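Long-range contacts in trypanothione-dependent glyoxalase I (Leishmania major, PDB 2C21), which belongs to the glyoxalase/bleomycin resistance protein/dioxygenase superfamily and binds nickel(II) ions as a two-chain assembly: residues Tyr72-Glu76 and Pro117-Tyr121; Asp99-Asp103 and Ala112-Asp116. All coordinates share one frame; numbering follows the deposited sequence.

Contact 1 of 2, residues Tyr72-Glu76 and Pro117-Tyr121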
loop_
_atom_site.group_PDB
_atom_site.type_symbol
_atom_site.label_atom_id
_atom_site.label_comp_id
_atom_site.label_asym_id
_atom_site.label_seq_id
_atom_site.Cartn_x
_atom_site.Cartn_y
_atom_site.Cartn_z
ATOM N N TYR A 72 -14.394 -11.713 0.866
ATOM C CA TYR A 72 -13.593 -11.409 2.038
ATOM C C TYR A 72 -14.321 -10.380 2.904
ATOM O O TYR A 72 -14.872 -9.393 2.391
ATOM C CB TYR A 72 -12.209 -10.892 1.611
ATOM C CG TYR A 72 -11.382 -11.959 0.927
ATOM C CD1 TYR A 72 -11.461 -12.140 -0.456
ATOM C CD2 TYR A 72 -10.580 -12.807 1.648
ATOM C CE1 TYR A 72 -10.731 -13.124 -1.097
ATOM C CE2 TYR A 72 -9.830 -13.814 1.011
ATOM C CZ TYR A 72 -9.905 -13.959 -0.366
ATOM O OH TYR A 72 -9.194 -14.949 -1.033
ATOM N N LYS A 73 -14.384 -10.648 4.202
ATOM C CA LYS A 73 -14.846 -9.637 5.164
ATOM C C LYS A 73 -13.659 -8.831 5.690
ATOM O O LYS A 73 -12.520 -9.329 5.744
ATOM C CB LYS A 73 -15.647 -10.244 6.324
ATOM C CG LYS A 73 -14.857 -11.161 7.255
ATOM C CD LYS A 73 -15.209 -10.913 8.732
ATOM C CE LYS A 73 -16.681 -11.183 9.040
ATOM N NZ LYS A 73 -17.147 -10.400 10.237
ATOM N N HIS A 74 -13.944 -7.582 6.062
ATOM C CA HIS A 74 -12.904 -6.617 6.368
ATOM C C HIS A 74 -12.850 -6.292 7.855
ATOM O O HIS A 74 -13.894 -6.206 8.526
ATOM C CB HIS A 74 -13.115 -5.347 5.573
ATOM C CG HIS A 74 -13.084 -5.567 4.097
ATOM N ND1 HIS A 74 -11.917 -5.546 3.370
ATOM C CD2 HIS A 74 -14.069 -5.874 3.221
ATOM C CE1 HIS A 74 -12.187 -5.802 2.103
ATOM N NE2 HIS A 74 -13.484 -6.007 1.985
ATOM N N ASP A 75 -11.615 -6.131 8.334
ATOM C CA ASP A 75 -11.318 -5.614 9.654
ATOM C C ASP A 75 -11.350 -4.097 9.583
ATOM O O ASP A 75 -11.474 -3.510 8.507
ATOM C CB ASP A 75 -9.916 -6.088 10.145
ATOM C CG ASP A 75 -8.738 -5.632 9.218
ATOM O OD1 ASP A 75 -8.710 -4.486 8.754
ATOM O OD2 ASP A 75 -7.808 -6.433 8.948
ATOM N N GLU A 76 -11.223 -3.470 10.739
ATOM C CA GLU A 76 -11.079 -2.021 10.806
ATOM C C GLU A 76 -9.637 -1.659 11.173
ATOM O O GLU A 76 -9.405 -0.705 11.913
ATOM C CB GLU A 76 -12.082 -1.449 11.792
ATOM C CG GLU A 76 -13.531 -1.712 11.328
ATOM C CD GLU A 76 -14.543 -0.745 11.926
ATOM O OE1 GLU A 76 -14.741 -0.771 13.159
ATOM O OE2 GLU A 76 -15.151 0.024 11.148
ATOM N N PRO A 117 -14.686 -3.539 -5.738
ATOM C CA PRO A 117 -15.696 -4.604 -5.772
ATOM C C PRO A 117 -15.703 -5.567 -4.575
ATOM O O PRO A 117 -16.743 -6.191 -4.301
ATOM C CB PRO A 117 -15.389 -5.320 -7.082
ATOM C CG PRO A 117 -14.757 -4.235 -7.935
ATOM C CD PRO A 117 -13.839 -3.586 -6.939
ATOM N N ASP A 118 -14.582 -5.653 -3.854
ATOM C CA ASP A 118 -14.493 -6.503 -2.666
ATOM C C ASP A 118 -14.732 -5.775 -1.347
ATOM O O ASP A 118 -14.742 -6.420 -0.297
ATOM C CB ASP A 118 -13.134 -7.201 -2.597
ATOM C CG ASP A 118 -12.956 -8.225 -3.679
ATOM O OD1 ASP A 118 -13.466 -9.357 -3.533
ATOM O OD2 ASP A 118 -12.314 -7.886 -4.690
ATOM N N GLY A 119 -14.914 -4.456 -1.384
ATOM C CA GLY A 119 -15.157 -3.684 -0.174
ATOM C C GLY A 119 -13.958 -2.931 0.393
ATOM O O GLY A 119 -14.051 -2.323 1.469
ATOM N N TYR A 120 -12.828 -2.971 -0.302
ATOM C CA TYR A 120 -11.663 -2.196 0.109
ATOM C C TYR A 120 -11.909 -0.721 -0.218
ATOM O O TYR A 120 -12.559 -0.387 -1.236
ATOM C CB TYR A 120 -10.388 -2.653 -0.617
ATOM C CG TYR A 120 -9.936 -4.063 -0.295
ATOM C CD1 TYR A 120 -9.203 -4.337 0.857
ATOM C CD2 TYR A 120 -10.231 -5.115 -1.154
ATOM C CE1 TYR A 120 -8.788 -5.644 1.163
ATOM C CE2 TYR A 120 -9.815 -6.422 -0.871
ATOM C CZ TYR A 120 -9.097 -6.683 0.292
ATOM O OH TYR A 120 -8.691 -7.972 0.570
ATOM N N TYR A 121 -11.360 0.148 0.625
ATOM C CA TYR A 121 -11.455 1.586 0.415
ATOM C C TYR A 121 -10.296 2.156 -0.385
ATOM O O TYR A 121 -9.141 1.755 -0.226
ATOM C CB TYR A 121 -11.546 2.306 1.759
ATOM C CG TYR A 121 -12.856 2.068 2.443
ATOM C CD1 TYR A 121 -12.964 1.173 3.493
ATOM C CD2 TYR A 121 -14.003 2.726 2.024
ATOM C CE1 TYR A 121 -14.199 0.963 4.133
ATOM C CE2 TYR A 121 -15.229 2.517 2.643
ATOM C CZ TYR A 121 -15.324 1.638 3.686
ATOM O OH TYR A 121 -16.550 1.439 4.286
HETATM O O HOH W 1 -15.091 -9.587 -1.236
HETATM O O HOH W 2 -16.502 -8.214 0.593
#

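Contact 2 of 2, residues Asp99-Asp103 and Ala112-Asp116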
loop_
_atom_site.group_PDB
_atom_site.type_symbol
_atom_site.label_atom_id
_atom_site.label_comp_id
_atom_site.label_asym_id
_atom_site.label_seq_id
_atom_site.Cartn_x
_atom_site.Cartn_y
_atom_site.Cartn_z
ATOM N N ASP A 99 -21.955 2.743 -11.110
ATOM C CA ASP A 99 -22.473 2.138 -9.873
ATOM C C ASP A 99 -21.411 1.831 -8.816
ATOM O O ASP A 99 -21.629 0.960 -7.976
ATOM C CB ASP A 99 -23.281 0.856 -10.152
ATOM C CG ASP A 99 -24.490 1.092 -11.026
ATOM O OD1 ASP A 99 -25.241 2.074 -10.795
ATOM O OD2 ASP A 99 -24.708 0.260 -11.934
ATOM N N VAL A 100 -20.281 2.537 -8.842
ATOM C CA VAL A 100 -19.241 2.345 -7.822
ATOM C C VAL A 100 -19.671 3.068 -6.550
ATOM O O VAL A 100 -19.981 4.266 -6.605
ATOM C CB VAL A 100 -17.886 2.904 -8.274
ATOM C CG1 VAL A 100 -16.881 2.903 -7.128
ATOM C CG2 VAL A 100 -17.340 2.096 -9.435
ATOM N N PRO A 101 -19.706 2.357 -5.403
ATOM C CA PRO A 101 -20.117 3.031 -4.167
ATOM C C PRO A 101 -19.201 4.198 -3.799
ATOM O O PRO A 101 -17.975 4.043 -3.785
ATOM C CB PRO A 101 -20.036 1.919 -3.113
ATOM C CG PRO A 101 -20.093 0.641 -3.893
ATOM C CD PRO A 101 -19.402 0.932 -5.174
ATOM N N ILE A 102 -19.800 5.357 -3.522
ATOM C CA ILE A 102 -19.057 6.549 -3.119
ATOM C C ILE A 102 -19.290 6.752 -1.623
ATOM O O ILE A 102 -20.377 7.133 -1.211
ATOM C CB ILE A 102 -19.520 7.818 -3.906
ATOM C CG1 ILE A 102 -19.602 7.543 -5.418
ATOM C CG2 ILE A 102 -18.590 9.002 -3.627
ATOM C CD1 ILE A 102 -18.319 6.995 -6.031
ATOM N N ASP A 103 -18.273 6.484 -0.809
ATOM C CA ASP A 103 -18.424 6.540 0.652
ATOM C C ASP A 103 -18.359 7.979 1.175
ATOM O O ASP A 103 -19.081 8.343 2.107
ATOM C CB ASP A 103 -17.360 5.666 1.325
ATOM C CG ASP A 103 -17.473 5.669 2.835
ATOM O OD1 ASP A 103 -18.424 5.068 3.374
ATOM O OD2 ASP A 103 -16.603 6.277 3.488
ATOM N N ALA A 112 -11.965 12.196 -1.840
ATOM C CA ALA A 112 -13.145 11.343 -1.862
ATOM C C ALA A 112 -12.740 9.942 -1.486
ATOM O O ALA A 112 -11.561 9.592 -1.559
ATOM C CB ALA A 112 -13.810 11.358 -3.234
ATOM N N PHE A 113 -13.716 9.159 -1.050
ATOM C CA PHE A 113 -13.503 7.745 -0.796
ATOM C C PHE A 113 -14.487 6.947 -1.624
ATOM O O PHE A 113 -15.687 7.217 -1.598
ATOM C CB PHE A 113 -13.686 7.415 0.686
ATOM C CG PHE A 113 -12.448 7.602 1.502
ATOM C CD1 PHE A 113 -12.217 8.792 2.176
ATOM C CD2 PHE A 113 -11.503 6.580 1.601
ATOM C CE1 PHE A 113 -11.065 8.967 2.933
ATOM C CE2 PHE A 113 -10.340 6.749 2.370
ATOM C CZ PHE A 113 -10.127 7.944 3.031
ATOM N N VAL A 114 -13.955 5.964 -2.355
ATOM C CA VAL A 114 -14.753 5.021 -3.132
ATOM C C VAL A 114 -14.428 3.588 -2.688
ATOM O O VAL A 114 -13.405 3.345 -2.036
ATOM C CB VAL A 114 -14.524 5.196 -4.656
ATOM C CG1 VAL A 114 -14.730 6.663 -5.054
ATOM C CG2 VAL A 114 -13.141 4.690 -5.086
ATOM N N VAL A 115 -15.303 2.652 -3.042
ATOM C CA VAL A 115 -15.186 1.273 -2.583
ATOM C C VAL A 115 -15.013 0.332 -3.772
ATOM O O VAL A 115 -15.763 0.414 -4.750
ATOM C CB VAL A 115 -16.412 0.870 -1.740
ATOM C CG1 VAL A 115 -16.155 -0.462 -1.026
ATOM C CG2 VAL A 115 -16.735 1.967 -0.723
ATOM N N ASP A 116 -14.006 -0.546 -3.704
ATOM C CA ASP A 116 -13.737 -1.464 -4.792
ATOM C C ASP A 116 -14.692 -2.658 -4.712
ATOM O O ASP A 116 -15.456 -2.772 -3.749
ATOM C CB ASP A 116 -12.226 -1.825 -4.852
ATOM C CG ASP A 116 -11.848 -3.068 -4.074
ATOM O OD1 ASP A 116 -12.637 -3.581 -3.240
ATOM O OD2 ASP A 116 -10.696 -3.529 -4.314
#

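Contact 1 of 2, residues Tyr72-Glu76 and Pro117-Tyr121
The carbonyl oxygen of Asp118 has three polar neighbours, the closest of them His74 NE2. His74 NE2 gives its hydrogen to Asp118 O at 2.6 Å, almost straight at 174°; the oxygen lies in the plane of the imidazole, whereas the nitrogen stands above the carbonyl plane and misses the lone-pair directions. One water joins Tyr72 O to the same oxygen, 2.7 Å from Asp118 O. A second takes the Tyr72 N-H, lies 2.8 Å from Asp118 OD1 and reaches Asp118 O weakly. The backbone of Tyr72 thus meets Asp118 through solvent rather than directly.

The histidine bond probably also helps to fix the rotation of the His74 ring against Tyr120. His74 CE1 sits over the centre of the phenol face, 3.5 Å from Tyr120 CE1, in a T-shaped stack with the planes at 83°. In both residues CG lies anti to the carbonyl carbon, and the side chains cross at about a right angle. Histidine suits this place because one flat ring offers an N-H to a carbonyl and a C-H edge to an aromatic face.

Gly119 lets the turn pass close beneath the imidazole: its carbonyl oxygen lies over one ring face, toward its rim, and its positive phi of 101° is one glycine, with no CB, adopts easily. Around the contact, Asp118 OD1 accepts from Gly17 N and forms a salt bridge with Arg21, while Tyr120 OH bonds to Arg15 O. Asp75 N bonds to Asp75 OD2 of the second subunit, and His74 packs on that same residue.

Since NE2 must carry a proton to donate here, His74 is either the NE2-H tautomer or the cation, and this bond alone does not tell which.

Contact 2 of 2, residues Asp99-Asp103 and Ala112-Asp116
Two backbone bonds join Pro101 and Asp103 to the neighbouring strand. Val115 N donates to Pro101 O over 3.1 Å, and Asp103 N donates to Phe113 O over 2.8 Å, the latter more bent at 135°. Pro101 O also receives a CA-H...O contact from Val114 CA at 3.4 Å. Lacking an N-H to return a bond to Val115 O, Pro101 packs its CD there and keeps one of the pair's two possible bonds.

Between these bonds Ile102 and Val114 form an antiparallel non-hydrogen-bonded pair, in the beta hairpin of strands 102-105 and 111-115. Strand 102-105 is outermost in its four-stranded mixed sheet, and strand 111-115 bonds onward through Ala112 and Val114 to strand 121-126. The chain enters the hairpin from helix 88-97, which ends in a Schellman motif with Asp99 as its C-prime residue.

Side-chain packing falls on both faces. On the helix-facing side, Ile102 and Val114 lie alongside each other, with Ile102 CD1 3.7 Å from Val114 CG1. Val100 comes in beside them: CG1, anti to the backbone N at chi1 171°, packs against the carbonyl oxygen Val115 O at 3.6 Å and Val114 CB at 4.1 Å. On the other face Pro101 CB meets Val115 CB at 4.0 Å, and Asp103 CB meets Phe113 CB at 4.1 Å. The Phe113 ring leads away to an edge-to-face pairing with His80, a nickel ligand.

Overall arrangement
From the N terminus, the chain passes through the first four-stranded sheet, ending with strand 60-66, before reaching Tyr72-Glu76. Contact 1 closes the large loop from there to Pro117-Tyr121, tying the linker between the two sheets to the turn that leads into strand 121-126. Contact 2 is nested inside that loop: after strand 78-85 and helix 88-97, it closes the short hairpin from Asp99-Asp103 to Ala112-Asp116. The chain then runs straight from contact 2 into contact 1 at Asp116-Pro117. The two meet in space, where Tyr121 packs on Val115 and Asp103, and Asp116 OD1 accepts from the backbone of Asp118 and Tyr120.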